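PDB 3N6Q: YghZ aldo-keto reductase, which probably reduces aldehydes or ketones to alcohols with a nicotinamide cofactor, as other members of the aldo-keto reductase family do. Local coordinates for residues W3-N6 / P7-G11; V39-L42 / E43-R46; K177-E180 / L181-W185; L267-L270 / N271-A274. All coordinates share one frame; numbering follows the deposited sequence. Where two conformers were deposited one is given.

In the fold
The four contacts occur in series along a TIM barrel: each is local, each closes before the next opens, and none nests with or crosses another. Contact 1 shapes the loop of residues 3-11 ahead of strand 15-17, on the outside of helix 42-54. Contact 2 starts that helix after strand 24-31, its centre about 22 Å from that of contact 1. Contact 3 spans the last turns of helix 172-183, between the parallel strands 162-168 and 191-193, across the chain's centre from contact 2. Contact 4 lies within helix 261-276, which packs against helices 281-289 and 322-334; contacts 3 and 4 are about 43 Å apart, centre to centre.

Contact 1 (W3-N6 / P7-G11)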
ATOM      1  N   TRP B   3      37.300  -1.697  -0.582  1.00 32.39           N
ATOM      2  CA  TRP B   3      37.601  -0.646  -1.563  1.00 30.45           C
ATOM      3  C   TRP B   3      37.101   0.696  -1.046  1.00 29.83           C
ATOM      4  O   TRP B   3      35.944   0.819  -0.632  1.00 29.56           O
ATOM      5  CB  TRP B   3      37.006  -0.974  -2.947  1.00 31.69           C
ATOM      6  CG  TRP B   3      37.214   0.146  -3.938  1.00 28.07           C
ATOM      7  CD1 TRP B   3      38.412   0.633  -4.413  1.00 36.00           C
ATOM      8  CD2 TRP B   3      36.200   0.974  -4.491  1.00 28.30           C
ATOM      9  NE1 TRP B   3      38.189   1.699  -5.269  1.00 30.35           N
ATOM     10  CE2 TRP B   3      36.846   1.969  -5.280  1.00 29.12           C
ATOM     11  CE3 TRP B   3      34.803   0.987  -4.391  1.00 25.48           C
ATOM     12  CZ2 TRP B   3      36.130   2.916  -6.040  1.00 27.61           C
ATOM     13  CZ3 TRP B   3      34.086   1.958  -5.141  1.00 28.04           C
ATOM     14  CH2 TRP B   3      34.771   2.893  -5.963  1.00 23.41           C
ATOM     15  N   LEU B   4      37.967   1.709  -1.077  1.00 27.42           N
ATOM     16  CA  LEU B   4      37.606   3.029  -0.583  1.00 27.17           C
ATOM     17  C   LEU B   4      37.525   4.023  -1.767  1.00 25.78           C
ATOM     18  O   LEU B   4      38.465   4.160  -2.559  1.00 26.35           O
ATOM     19  CB  LEU B   4      38.602   3.480   0.511  1.00 28.09           C
ATOM     20  CG  LEU B   4      38.511   4.838   1.195  1.00 31.59           C
ATOM     21  CD1 LEU B   4      37.240   4.951   2.059  1.00 31.12           C
ATOM     22  CD2 LEU B   4      39.756   5.019   2.102  1.00 34.89           C
ATOM     23  N   ALA B   5      36.337   4.561  -1.996  1.00 24.39           N
ATOM     24  CA  ALA B   5      36.124   5.415  -3.158  1.00 22.26           C
ATOM     25  C   ALA B   5      36.936   6.715  -2.925  1.00 21.08           C
ATOM     26  O   ALA B   5      37.209   7.084  -1.793  1.00 21.42           O
ATOM     27  CB  ALA B   5      34.618   5.742  -3.310  1.00 21.29           C
ATOM     28  N   ASN B   6      37.311   7.359  -4.015  1.00 21.00           N
ATOM     29  CA  ASN B   6      38.050   8.643  -3.986  1.00 20.97           C
ATOM     30  C   ASN B   6      37.368   9.655  -3.078  1.00 21.26           C
ATOM     31  O   ASN B   6      36.204  10.025  -3.270  1.00 22.11           O
ATOM     32  CB  ASN B   6      38.210   9.129  -5.429  1.00 23.27           C
ATOM     33  CG  ASN B   6      38.727  10.557  -5.518  1.00 27.86           C
ATOM     34  OD1 ASN B   6      39.388  11.028  -4.605  1.00 24.43           O
ATOM     35  ND2 ASN B   6      38.393  11.256  -6.611  1.00 24.99           N
ATOM     36  N   PRO B   7      38.084  10.120  -2.037  1.00 23.52           N
ATOM     37  CA  PRO B   7      37.431  11.032  -1.103  1.00 22.05           C
ATOM     38  C   PRO B   7      37.084  12.353  -1.747  1.00 22.22           C
ATOM     39  O   PRO B   7      36.194  13.018  -1.261  1.00 23.29           O
ATOM     40  CB  PRO B   7      38.481  11.261   0.018  1.00 25.06           C
ATOM     41  CG  PRO B   7      39.585  10.330  -0.270  1.00 24.38           C
ATOM     42  CD  PRO B   7      39.408   9.644  -1.571  1.00 24.29           C
ATOM     43  N   GLU B   8      37.705  12.651  -2.887  1.00 22.72           N
ATOM     44  CA  GLU B   8      37.513  13.903  -3.615  1.00 24.08           C
ATOM     45  C   GLU B   8      36.514  13.759  -4.778  1.00 24.73           C
ATOM     46  O   GLU B   8      36.325  14.706  -5.563  1.00 23.38           O
ATOM     47  CB  GLU B   8      38.876  14.371  -4.190  1.00 27.77           C
ATOM     48  CG  GLU B   8      39.940  14.715  -3.101  1.00 34.52           C
ATOM     49  CD  GLU B   8      39.358  15.598  -2.006  1.00 44.89           C
ATOM     50  OE1 GLU B   8      38.698  16.601  -2.350  1.00 48.44           O
ATOM     51  OE2 GLU B   8      39.501  15.267  -0.798  1.00 53.64           O
ATOM     52  N   ARG B   9      35.769  12.645  -4.801  1.00 19.00           N
ATOM     53  CA  ARG B   9      34.884  12.343  -5.950  1.00 19.52           C
ATOM     54  C   ARG B   9      33.837  13.391  -6.268  1.00 18.29           C
ATOM     55  O   ARG B   9      33.383  13.448  -7.423  1.00 21.34           O
ATOM     56  CB  ARG B   9      34.216  10.930  -5.778  1.00 17.45           C
ATOM     57  CG  ARG B   9      33.250  10.796  -4.571  1.00 17.25           C
ATOM     58  CD  ARG B   9      32.959   9.307  -4.322  1.00 17.34           C
ATOM     59  NE  ARG B   9      32.138   9.109  -3.135  1.00 18.77           N
ATOM     60  CZ  ARG B   9      32.608   9.016  -1.896  1.00 21.00           C
ATOM     61  NH1 ARG B   9      33.911   9.194  -1.658  1.00 21.56           N
ATOM     62  NH2 ARG B   9      31.770   8.822  -0.890  1.00 20.00           N
ATOM     63  N   TYR B  10      33.337  14.108  -5.267  1.00 18.25           N
ATOM     64  CA  TYR B  10      32.285  15.097  -5.500  1.00 18.35           C
ATOM     65  C   TYR B  10      32.823  16.510  -5.812  1.00 22.92           C
ATOM     66  O   TYR B  10      32.039  17.461  -5.940  1.00 25.88           O
ATOM     67  CB  TYR B  10      31.314  15.146  -4.311  1.00 19.00           C
ATOM     68  CG  TYR B  10      30.651  13.792  -4.090  1.00 18.76           C
ATOM     69  CD1 TYR B  10      29.953  13.195  -5.126  1.00 19.38           C
ATOM     70  CD2 TYR B  10      30.791  13.101  -2.887  1.00 18.73           C
ATOM     71  CE1 TYR B  10      29.322  11.925  -4.962  1.00 19.19           C
ATOM     72  CE2 TYR B  10      30.207  11.788  -2.726  1.00 18.83           C
ATOM     73  CZ  TYR B  10      29.479  11.240  -3.783  1.00 21.10           C
ATOM     74  OH  TYR B  10      28.854   9.993  -3.645  1.00 20.35           O
ATOM     75  N   GLY B  11      34.135  16.624  -5.971  1.00 24.28           N
ATOM     76  CA  GLY B  11      34.778  17.938  -5.943  1.00 27.95           C
ATOM     77  C   GLY B  11      34.764  18.649  -7.280  1.00 28.37           C
ATOM     78  O   GLY B  11      34.811  19.875  -7.311  1.00 31.04           O
TER
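The carbonyl oxygen of Asn6 is gripped twice by Arg9, once through the backbone and once through the side chain. Arg9 N donates to Asn6 O at 3.1 Å, closing a type I beta turn from Asn6 to Arg9, and Arg9 NH1 returns to Asn6 O at 2.9 Å. The two donors come from opposite faces of the carbonyl plane, and the oxygen lies close to the plane of the guanidinium, at its edge. A chi1 of 65° turns Arg9 CG back toward Asn6, and the chain, extended from CG to NE, runs past Asn6 O, with the methyl of Ala5 over one guanidinium face, CB to NH1 3.9 Å. The side chain of Asn6 works on the same turn: its CG lies opposite the backbone N (chi1 170°), and OD1 accepts from Glu8 N at 2.9 Å, the donor standing well above the amide plane. Such an Asx turn superposed on a beta turn is a common way of shaping a loop, and here a second type I turn, Glu8 to Gly11, overlaps the first by two residues, closed by Gly11 N to Glu8 O at 2.9 Å. The overlapping turns lie ahead of strand 15-17, with Ala5, Arg9 and Tyr10 packed on Phe53 of helix 42-54. Arg9 NH2 forms a salt bridge with Glu91, which also accepts from Tyr10 OH. An alanine here is likely to leave Glu91 without this charged mate and Asn6 O without its guanidinium donor. Over the Tyr10 ring, Arg9 CG sits 3.6 Å above the centre.

Contact 2 (V39-L42 / E43-R46)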
ATOM      1  N   VAL B  39      29.685 -11.846 -21.741  1.00 18.91           N
ATOM      2  CA  VAL B  39      30.817 -11.874 -22.683  1.00 19.01           C
ATOM      3  C   VAL B  39      32.003 -10.966 -22.365  1.00 20.30           C
ATOM      4  O   VAL B  39      33.019 -10.996 -23.091  1.00 21.10           O
ATOM      5  CB  VAL B  39      30.389 -11.594 -24.132  1.00 19.91           C
ATOM      6  CG1 VAL B  39      29.329 -12.566 -24.555  1.00 21.20           C
ATOM      7  CG2 VAL B  39      29.880 -10.137 -24.279  1.00 19.83           C
ATOM      8  N   ASN B  40      31.885 -10.190 -21.301  1.00 20.41           N
ATOM      9  CA  ASN B  40      32.899  -9.250 -20.889  1.00 20.32           C
ATOM     10  C   ASN B  40      33.435  -9.712 -19.552  1.00 19.13           C
ATOM     11  O   ASN B  40      32.666  -9.926 -18.596  1.00 18.99           O
ATOM     12  CB  ASN B  40      32.292  -7.845 -20.723  1.00 18.94           C
ATOM     13  CG  ASN B  40      31.617  -7.342 -22.013  1.00 23.17           C
ATOM     14  OD1 ASN B  40      30.376  -7.335 -22.135  1.00 23.77           O
ATOM     15  ND2 ASN B  40      32.433  -7.017 -23.022  1.00 24.43           N
ATOM     16  N   ALA B  41      34.757  -9.747 -19.410  1.00 20.18           N
ATOM     17  CA  ALA B  41      35.343 -10.112 -18.096  1.00 19.55           C
ATOM     18  C   ALA B  41      34.894  -9.195 -16.967  1.00 19.75           C
ATOM     19  O   ALA B  41      34.819  -7.974 -17.159  1.00 18.13           O
ATOM     20  CB  ALA B  41      36.908 -10.118 -18.173  1.00 19.14           C
ATOM     21  N   LEU B  42      34.646  -9.733 -15.760  1.00 17.84           N
ATOM     22  CA  LEU B  42      34.153  -8.879 -14.700  1.00 18.60           C
ATOM     23  C   LEU B  42      35.239  -7.917 -14.177  1.00 20.16           C
ATOM     24  O   LEU B  42      34.929  -6.814 -13.683  1.00 17.93           O
ATOM     25  CB  LEU B  42      33.546  -9.713 -13.554  1.00 21.19           C
ATOM     26  CG  LEU B  42      32.813  -8.921 -12.500  1.00 24.46           C
ATOM     27  CD1 LEU B  42      31.406  -8.617 -13.048  1.00 24.40           C
ATOM     28  CD2 LEU B  42      32.686  -9.760 -11.219  1.00 23.75           C
ATOM     29  N   GLU B  43      36.512  -8.294 -14.309  1.00 19.26           N
ATOM     30  CA  GLU B  43      37.557  -7.346 -13.880  1.00 19.77           C
ATOM     31  C   GLU B  43      37.523  -6.047 -14.670  1.00 19.21           C
ATOM     32  O   GLU B  43      37.758  -4.985 -14.090  1.00 19.68           O
ATOM     33  CB  GLU B  43      38.975  -7.941 -13.928  1.00 22.19           C
ATOM     34  CG  GLU B  43      39.247  -8.847 -12.696  1.00 28.14           C
ATOM     35  CD  GLU B  43      38.892  -8.185 -11.341  1.00 35.32           C
ATOM     36  OE1 GLU B  43      39.435  -7.120 -11.015  1.00 37.54           O
ATOM     37  OE2 GLU B  43      38.090  -8.752 -10.566  1.00 31.17           O
ATOM     38  N   SER B  44      37.234  -6.139 -15.970  1.00 20.20           N
ATOM     39  CA  SER B  44      37.094  -4.935 -16.819  1.00 22.98           C
ATOM     40  C   SER B  44      35.921  -4.099 -16.385  1.00 20.95           C
ATOM     41  O   SER B  44      36.010  -2.867 -16.301  1.00 20.93           O
ATOM     42  CB  SER B  44      36.883  -5.336 -18.277  1.00 25.64           C
ATOM     43  OG  SER B  44      37.996  -6.102 -18.726  1.00 34.46           O
ATOM     44  N   GLN B  45      34.779  -4.759 -16.166  1.00 18.75           N
ATOM     45  CA  GLN B  45      33.602  -4.074 -15.605  1.00 17.06           C
ATOM     46  C   GLN B  45      33.902  -3.370 -14.270  1.00 18.37           C
ATOM     47  O   GLN B  45      33.453  -2.255 -14.006  1.00 17.37           O
ATOM     48  CB  GLN B  45      32.452  -5.093 -15.457  1.00 16.93           C
ATOM     49  CG  GLN B  45      32.105  -5.870 -16.715  1.00 16.45           C
ATOM     50  CD  GLN B  45      30.929  -6.801 -16.433  1.00 16.39           C
ATOM     51  OE1 GLN B  45      30.083  -6.486 -15.586  1.00 14.91           O
ATOM     52  NE2 GLN B  45      30.876  -7.930 -17.102  1.00 17.97           N
ATOM     53  N   ARG B  46      34.638  -4.036 -13.377  1.00 15.15           N
ATOM     54  CA  ARG B  46      34.854  -3.507 -12.060  1.00 15.96           C
ATOM     55  C   ARG B  46      35.639  -2.201 -12.157  1.00 17.41           C
ATOM     56  O   ARG B  46      35.362  -1.256 -11.419  1.00 18.49           O
ATOM     57  CB  ARG B  46      35.702  -4.508 -11.206  1.00 16.85           C
ATOM     58  CG  ARG B  46      36.021  -3.924  -9.837  1.00 16.99           C
ATOM     59  CD  ARG B  46      37.011  -4.833  -9.045  1.00 20.67           C
ATOM     60  NE  ARG B  46      36.707  -6.245  -9.233  1.00 24.08           N
ATOM     61  CZ  ARG B  46      35.789  -6.905  -8.549  1.00 26.03           C
ATOM     62  NH1 ARG B  46      35.042  -6.272  -7.632  1.00 21.18           N
ATOM     63  NH2 ARG B  46      35.634  -8.211  -8.793  1.00 27.87           N
TER
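From an extended approach through Asn40 and Ala41 the backbone turns into a helix, with Ala41 at the N-cap position. Ala41 O receives two weak bonds, from Ser44 N and Gln45 N, and the first short one is Arg46 N to Leu42 O at 2.8 Å. Gln45 reaches back past this turn: its chain is extended beyond CG, and NE2 donates to Asn40 O at 3.1 Å, above the carbonyl plane. Leu42 crosses it at about a right angle, CD1 lying 3.6 Å from Gln45 OE1. An alanine in place of Gln45 would probably leave Asn40 O without this donor and remove the amide packed against Leu42 CD1. On the outer flank Arg46 bends at chi3 (-40°) and meets Glu43 side-on, NH2 and NE both bonding to OE2, at 3.1 Å and 3.2 Å, from one face of the carboxylate. Arg46 NH1 has further salt bridges to Glu83 and Asp84, and a magnesium ion lies about 4 Å from its side chain. The i to i+3 ion pair spans the first turn of helix 42-54, which follows strand 24-31 in the TIM barrel.

Contact 3 (K177-E180 / L181-W185); sequences KMVE and LLREW
Helix 172-183 is the crossover of a beta-alpha-beta unit of the TIM barrel, joining strand 162-168 to strand 191-193, and this contact forms its closing turns. The regular backbone bonds run from Leu181 N to Lys177 O (2.8 Å), Leu182 N to Met178 O and Arg183 N to Val179 O; the next, from Glu184 N to Glu180 O, is weak, and a tighter bond joins Glu184 N to Leu181 O at 3.0 Å. Along one flank the aliphatic part of Lys177 lies over Leu181, its CG 3.9 Å from Leu181 CD1. With a bend at chi2 (50°), CD and CE of the lysine also pass obliquely over Leu181 CG. On the buried side Met178 CE and Leu182 CD1 make a looser apolar contact at 4.4 Å, while Val179 and Leu182 both pack on Leu189 in the loop after the helix. Glu180 OE2 bonds to Gln176 within the helix. Near the C-terminal end of the helix, Glu184 forms a salt bridge with Lys186 of the third subunit, and the ring of Trp185 makes a cation-pi contact with the same lysine, which places this helix end at a subunit interface. Back across the helix, the Arg183 chain leaves with CG opposite its own backbone N and bends at chi3 (-63°), which returns the guanidinium toward Val179, where NH2 touches the CG1 methyl at 3.5 Å.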
ATOM      1  N   LYS B 177       0.920  13.089 -22.776  1.00 15.07           N
ATOM      2  CA  LYS B 177      -0.116  12.217 -22.248  1.00 16.47           C
ATOM      3  C   LYS B 177       0.400  11.488 -20.979  1.00 14.86           C
ATOM      4  O   LYS B 177      -0.334  11.344 -19.995  1.00 16.36           O
ATOM      5  CB  LYS B 177      -0.555  11.216 -23.336  1.00 15.59           C
ATOM      6  CG  LYS B 177      -1.744  10.323 -22.894  1.00 23.50           C
ATOM      7  CD  LYS B 177      -2.885  11.173 -22.317  1.00 33.75           C
ATOM      8  CE  LYS B 177      -4.185  10.373 -22.342  1.00 40.53           C
ATOM      9  NZ  LYS B 177      -5.325  11.138 -21.753  1.00 40.46           N
ATOM     10  N   MET B 178       1.624  10.969 -21.032  1.00 17.19           N
ATOM     11  CA  MET B 178       2.123  10.198 -19.850  1.00 15.66           C
ATOM     12  C   MET B 178       2.224  11.103 -18.647  1.00 16.37           C
ATOM     13  O   MET B 178       1.978  10.708 -17.506  1.00 16.06           O
ATOM     14  CB  MET B 178       3.494   9.545 -20.126  1.00 15.86           C
ATOM     15  CG  MET B 178       3.491   8.502 -21.253  1.00 20.65           C
ATOM     16  SD  MET B 178       2.553   6.993 -20.643  1.00 24.68           S
ATOM     17  CE  MET B 178       3.364   6.941 -19.018  1.00 22.18           C
ATOM     18  N   VAL B 179       2.618  12.368 -18.872  1.00 14.63           N
ATOM     19  CA  VAL B 179       2.687  13.307 -17.760  1.00 12.42           C
ATOM     20  C   VAL B 179       1.342  13.468 -17.128  1.00 13.47           C
ATOM     21  O   VAL B 179       1.225  13.458 -15.873  1.00 16.21           O
ATOM     22  CB  VAL B 179       3.185  14.730 -18.232  1.00 15.56           C
ATOM     23  CG1 VAL B 179       2.948  15.749 -17.115  1.00 17.47           C
ATOM     24  CG2 VAL B 179       4.641  14.638 -18.618  1.00 16.31           C
ATOM     25  N   GLU B 180       0.310  13.649 -17.971  1.00 15.40           N
ATOM     26  CA  GLU B 180      -1.042  13.868 -17.440  1.00 16.69           C
ATOM     27  C   GLU B 180      -1.522  12.595 -16.714  1.00 16.68           C
ATOM     28  O   GLU B 180      -2.201  12.681 -15.658  1.00 15.46           O
ATOM     29  CB  GLU B 180      -2.016  14.223 -18.595  1.00 17.41           C
ATOM     30  CG  GLU B 180      -1.604  15.581 -19.252  1.00 17.65           C
ATOM     31  CD  GLU B 180      -2.263  15.898 -20.624  1.00 29.29           C
ATOM     32  OE1 GLU B 180      -2.915  15.019 -21.244  1.00 30.84           O
ATOM     33  OE2 GLU B 180      -2.007  17.018 -21.152  1.00 30.99           O
ATOM     34  N   LEU B 181      -1.245  11.443 -17.326  1.00 14.84           N
ATOM     35  CA  LEU B 181      -1.696  10.153 -16.738  1.00 16.40           C
ATOM     36  C   LEU B 181      -1.035   9.902 -15.388  1.00 16.33           C
ATOM     37  O   LEU B 181      -1.722   9.649 -14.380  1.00 15.87           O
ATOM     38  CB  LEU B 181      -1.476   8.980 -17.709  1.00 16.66           C
ATOM     39  CG  LEU B 181      -2.429   8.955 -18.916  1.00 18.78           C
ATOM     40  CD1 LEU B 181      -1.958   7.863 -19.854  1.00 16.85           C
ATOM     41  CD2 LEU B 181      -3.943   8.790 -18.494  1.00 19.43           C
ATOM     42  N   LEU B 182       0.270  10.130 -15.303  1.00 15.05           N
ATOM     43  CA  LEU B 182       0.919   9.926 -14.032  1.00 17.58           C
ATOM     44  C   LEU B 182       0.451  10.976 -13.028  1.00 18.45           C
ATOM     45  O   LEU B 182       0.413  10.708 -11.832  1.00 16.39           O
ATOM     46  CB  LEU B 182       2.432   9.975 -14.205  1.00 15.13           C
ATOM     47  CG  LEU B 182       3.027   8.801 -14.974  1.00 19.67           C
ATOM     48  CD1 LEU B 182       4.441   9.196 -15.441  1.00 18.39           C
ATOM     49  CD2 LEU B 182       3.070   7.545 -14.059  1.00 17.69           C
ATOM     50  N   ARG B 183       0.145  12.203 -13.489  1.00 18.16           N
ATOM     51  CA  ARG B 183      -0.358  13.202 -12.527  1.00 18.68           C
ATOM     52  C   ARG B 183      -1.683  12.768 -11.873  1.00 18.90           C
ATOM     53  O   ARG B 183      -1.975  13.136 -10.724  1.00 17.93           O
ATOM     54  CB  ARG B 183      -0.545  14.567 -13.221  1.00 20.62           C
ATOM     55  CG  ARG B 183      -1.243  15.607 -12.341  1.00 27.14           C
ATOM     56  CD  ARG B 183      -1.353  16.878 -13.185  1.00 41.33           C
ATOM     57  NE  ARG B 183       0.001  17.350 -13.484  1.00 48.60           N
ATOM     58  CZ  ARG B 183       0.495  17.628 -14.690  1.00 48.95           C
ATOM     59  NH1 ARG B 183      -0.263  17.525 -15.799  1.00 44.72           N
ATOM     60  NH2 ARG B 183       1.775  18.017 -14.764  1.00 41.74           N
ATOM     61  N   GLU B 184      -2.459  11.896 -12.538  1.00 19.13           N
ATOM     62  CA  GLU B 184      -3.687  11.411 -11.872  1.00 19.67           C
ATOM     63  C   GLU B 184      -3.373  10.581 -10.634  1.00 20.33           C
ATOM     64  O   GLU B 184      -4.253  10.390  -9.775  1.00 20.08           O
ATOM     65  CB  GLU B 184      -4.585  10.627 -12.841  1.00 20.02           C
ATOM     66  CG  GLU B 184      -5.047  11.470 -14.053  1.00 24.66           C
ATOM     67  CD  GLU B 184      -5.745  10.641 -15.135  1.00 39.04           C
ATOM     68  OE1 GLU B 184      -5.943   9.416 -14.924  1.00 44.91           O
ATOM     69  OE2 GLU B 184      -6.075  11.203 -16.215  1.00 44.74           O
ATOM     70  N   TRP B 185      -2.149  10.013 -10.596  1.00 20.04           N
ATOM     71  CA  TRP B 185      -1.651   9.229  -9.454  1.00 19.48           C
ATOM     72  C   TRP B 185      -0.792  10.084  -8.520  1.00 20.59           C
ATOM     73  O   TRP B 185      -0.191   9.578  -7.560  1.00 20.23           O
ATOM     74  CB  TRP B 185      -0.799   8.083 -10.002  1.00 20.88           C
ATOM     75  CG  TRP B 185      -1.562   7.049 -10.804  1.00 18.89           C
ATOM     76  CD1 TRP B 185      -1.537   6.858 -12.157  1.00 20.81           C
ATOM     77  CD2 TRP B 185      -2.332   5.978 -10.260  1.00 19.48           C
ATOM     78  NE1 TRP B 185      -2.330   5.785 -12.493  1.00 20.80           N
ATOM     79  CE2 TRP B 185      -2.817   5.225 -11.332  1.00 18.48           C
ATOM     80  CE3 TRP B 185      -2.705   5.640  -8.962  1.00 21.93           C
ATOM     81  CZ2 TRP B 185      -3.612   4.095 -11.149  1.00 23.10           C
ATOM     82  CZ3 TRP B 185      -3.552   4.538  -8.775  1.00 29.18           C
ATOM     83  CH2 TRP B 185      -3.998   3.792  -9.861  1.00 24.09           C
TER

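Contact 4 (L267-L270 / N271-A274)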
ATOM      1  N   LEU B 267      33.016  15.146 -41.115  1.00 22.65           N
ATOM      2  CA  LEU B 267      33.498  14.742 -39.779  1.00 23.57           C
ATOM      3  C   LEU B 267      34.933  15.216 -39.491  1.00 22.94           C
ATOM      4  O   LEU B 267      35.254  15.575 -38.340  1.00 18.98           O
ATOM      5  CB  LEU B 267      33.421  13.228 -39.563  1.00 24.33           C
ATOM      6  CG  LEU B 267      31.996  12.686 -39.534  1.00 23.94           C
ATOM      7  CD1 LEU B 267      32.094  11.179 -39.766  1.00 24.22           C
ATOM      8  CD2 LEU B 267      31.385  13.013 -38.130  1.00 25.05           C
ATOM      9  N   ARG B 268      35.778  15.198 -40.534  1.00 21.82           N
ATOM     10  CA  ARG B 268      37.118  15.742 -40.448  0.50 21.62           C
ATOM     11  C   ARG B 268      37.086  17.236 -40.092  1.00 20.06           C
ATOM     12  O   ARG B 268      37.827  17.664 -39.243  1.00 19.51           O
ATOM     13  CB  ARG B 268      37.921  15.477 -41.737  0.50 23.19           C
ATOM     14  CG  ARG B 268      38.293  13.985 -41.982  0.50 28.06           C
ATOM     15  CD  ARG B 268      39.078  13.721 -43.306  0.50 32.46           C
ATOM     16  NE  ARG B 268      38.302  13.049 -44.363  0.50 34.64           N
ATOM     17  CZ  ARG B 268      38.146  13.529 -45.596  0.50 32.24           C
ATOM     18  NH1 ARG B 268      38.684  14.700 -45.919  0.50 28.21           N
ATOM     19  NH2 ARG B 268      37.420  12.864 -46.501  0.50 33.45           N
ATOM     20  N   LEU B 269      36.215  17.999 -40.714  1.00 19.83           N
ATOM     21  CA  LEU B 269      36.155  19.446 -40.438  1.00 20.52           C
ATOM     22  C   LEU B 269      35.565  19.711 -39.038  1.00 21.00           C
ATOM     23  O   LEU B 269      36.031  20.588 -38.291  1.00 20.74           O
ATOM     24  CB  LEU B 269      35.295  20.127 -41.492  1.00 20.81           C
ATOM     25  CG  LEU B 269      35.960  20.256 -42.874  1.00 22.78           C
ATOM     26  CD1 LEU B 269      34.856  20.614 -43.925  1.00 28.83           C
ATOM     27  CD2 LEU B 269      37.047  21.329 -42.794  1.00 24.30           C
ATOM     28  N   LEU B 270      34.610  18.884 -38.635  1.00 18.72           N
ATOM     29  CA  LEU B 270      34.164  18.970 -37.235  1.00 17.16           C
ATOM     30  C   LEU B 270      35.280  18.664 -36.226  1.00 16.58           C
ATOM     31  O   LEU B 270      35.387  19.368 -35.184  1.00 16.96           O
ATOM     32  CB  LEU B 270      32.932  18.082 -36.996  1.00 16.40           C
ATOM     33  CG  LEU B 270      31.648  18.588 -37.674  1.00 19.47           C
ATOM     34  CD1 LEU B 270      30.657  17.381 -37.700  1.00 22.40           C
ATOM     35  CD2 LEU B 270      31.099  19.769 -36.842  1.00 21.71           C
ATOM     36  N   ASN B 271      36.142  17.694 -36.526  1.00 16.50           N
ATOM     37  CA  ASN B 271      37.241  17.339 -35.620  1.00 18.66           C
ATOM     38  C   ASN B 271      38.255  18.494 -35.555  1.00 21.81           C
ATOM     39  O   ASN B 271      38.866  18.760 -34.482  1.00 19.79           O
ATOM     40  CB  ASN B 271      37.954  16.067 -36.127  1.00 19.87           C
ATOM     41  CG  ASN B 271      39.042  15.603 -35.189  1.00 26.66           C
ATOM     42  OD1 ASN B 271      38.820  15.467 -33.985  1.00 27.70           O
ATOM     43  ND2 ASN B 271      40.254  15.413 -35.726  1.00 27.24           N
ATOM     44  N   GLU B 272      38.455  19.141 -36.717  1.00 21.73           N
ATOM     45  CA  GLU B 272      39.280  20.358 -36.747  1.00 23.13           C
ATOM     46  C   GLU B 272      38.732  21.478 -35.860  1.00 22.95           C
ATOM     47  O   GLU B 272      39.529  22.126 -35.123  1.00 21.40           O
ATOM     48  CB  GLU B 272      39.591  20.814 -38.175  1.00 22.67           C
ATOM     49  CG  GLU B 272      40.508  19.856 -38.854  1.00 21.96           C
ATOM     50  CD  GLU B 272      40.799  20.203 -40.330  1.00 25.63           C
ATOM     51  OE1 GLU B 272      40.255  21.191 -40.868  1.00 29.34           O
ATOM     52  OE2 GLU B 272      41.524  19.418 -40.949  1.00 30.42           O
ATOM     53  N   MET B 273      37.409  21.686 -35.892  1.00 19.57           N
ATOM     54  CA  MET B 273      36.772  22.640 -34.980  1.00 19.54           C
ATOM     55  C   MET B 273      37.051  22.257 -33.563  1.00 19.29           C
ATOM     56  O   MET B 273      37.319  23.135 -32.726  1.00 17.48           O
ATOM     57  CB  MET B 273      35.258  22.801 -35.189  1.00 18.52           C
ATOM     58  CG  MET B 273      34.812  23.415 -36.557  1.00 23.07           C
ATOM     59  SD  MET B 273      33.027  23.721 -36.608  1.00 27.46           S
ATOM     60  CE  MET B 273      32.839  24.997 -35.310  1.00 29.09           C
ATOM     61  N   ALA B 274      36.856  20.971 -33.239  1.00 17.10           N
ATOM     62  CA  ALA B 274      37.085  20.542 -31.853  1.00 18.93           C
ATOM     63  C   ALA B 274      38.543  20.876 -31.429  1.00 19.11           C
ATOM     64  O   ALA B 274      38.793  21.399 -30.327  1.00 17.09           O
ATOM     65  CB  ALA B 274      36.805  19.017 -31.717  1.00 17.06           C
TER
HETATM   66  O   HOH W   1      40.400  16.266 -38.402  1.00 35.28           O
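Asn271 and Arg268 are joined by a water that donates to Arg268 O and accepts from Asn271 ND2 at 2.8 Å. The asparagine reaches it with CG opposite its backbone N (chi1 -176°), while its CB rests 3.5 Å from both Leu267 O and Arg268 O. Arg268 O is therefore shared: it takes the water and the helical bond from Glu272 N, at 3.0 Å. Glu272 adopts the other common helical setting, CG beside its backbone N; this chi1 of -69° puts CG close to Arg268 O, and the extended chain beyond brings OE1 to 3.7 Å from Leu269 CD2. That carboxylate oxygen thus meets a methyl group of the leucine three residues earlier, the two side chains crossing at a slant. All of this lies on helix 261-276 of the TIM-barrel chain, whose bonds here continue from Asn271 N to Leu267 O, Met273 N to Leu269 O and Ala274 N to Leu270 O. Leu269 and Met273 turn to helix 322-334, both touching His331, while Leu270 and Ala274 meet Met281 and Met284 of helix 281-289. The extended chi2 of Met273 (-174°) carries SD away from its own helix toward helix 322-334, and the bend at chi3 turns CE; SD still lies 4.4 Å from Leu270 CD2. Nearer the backbone, Met273 CG passes 3.5 Å from Leu269 O.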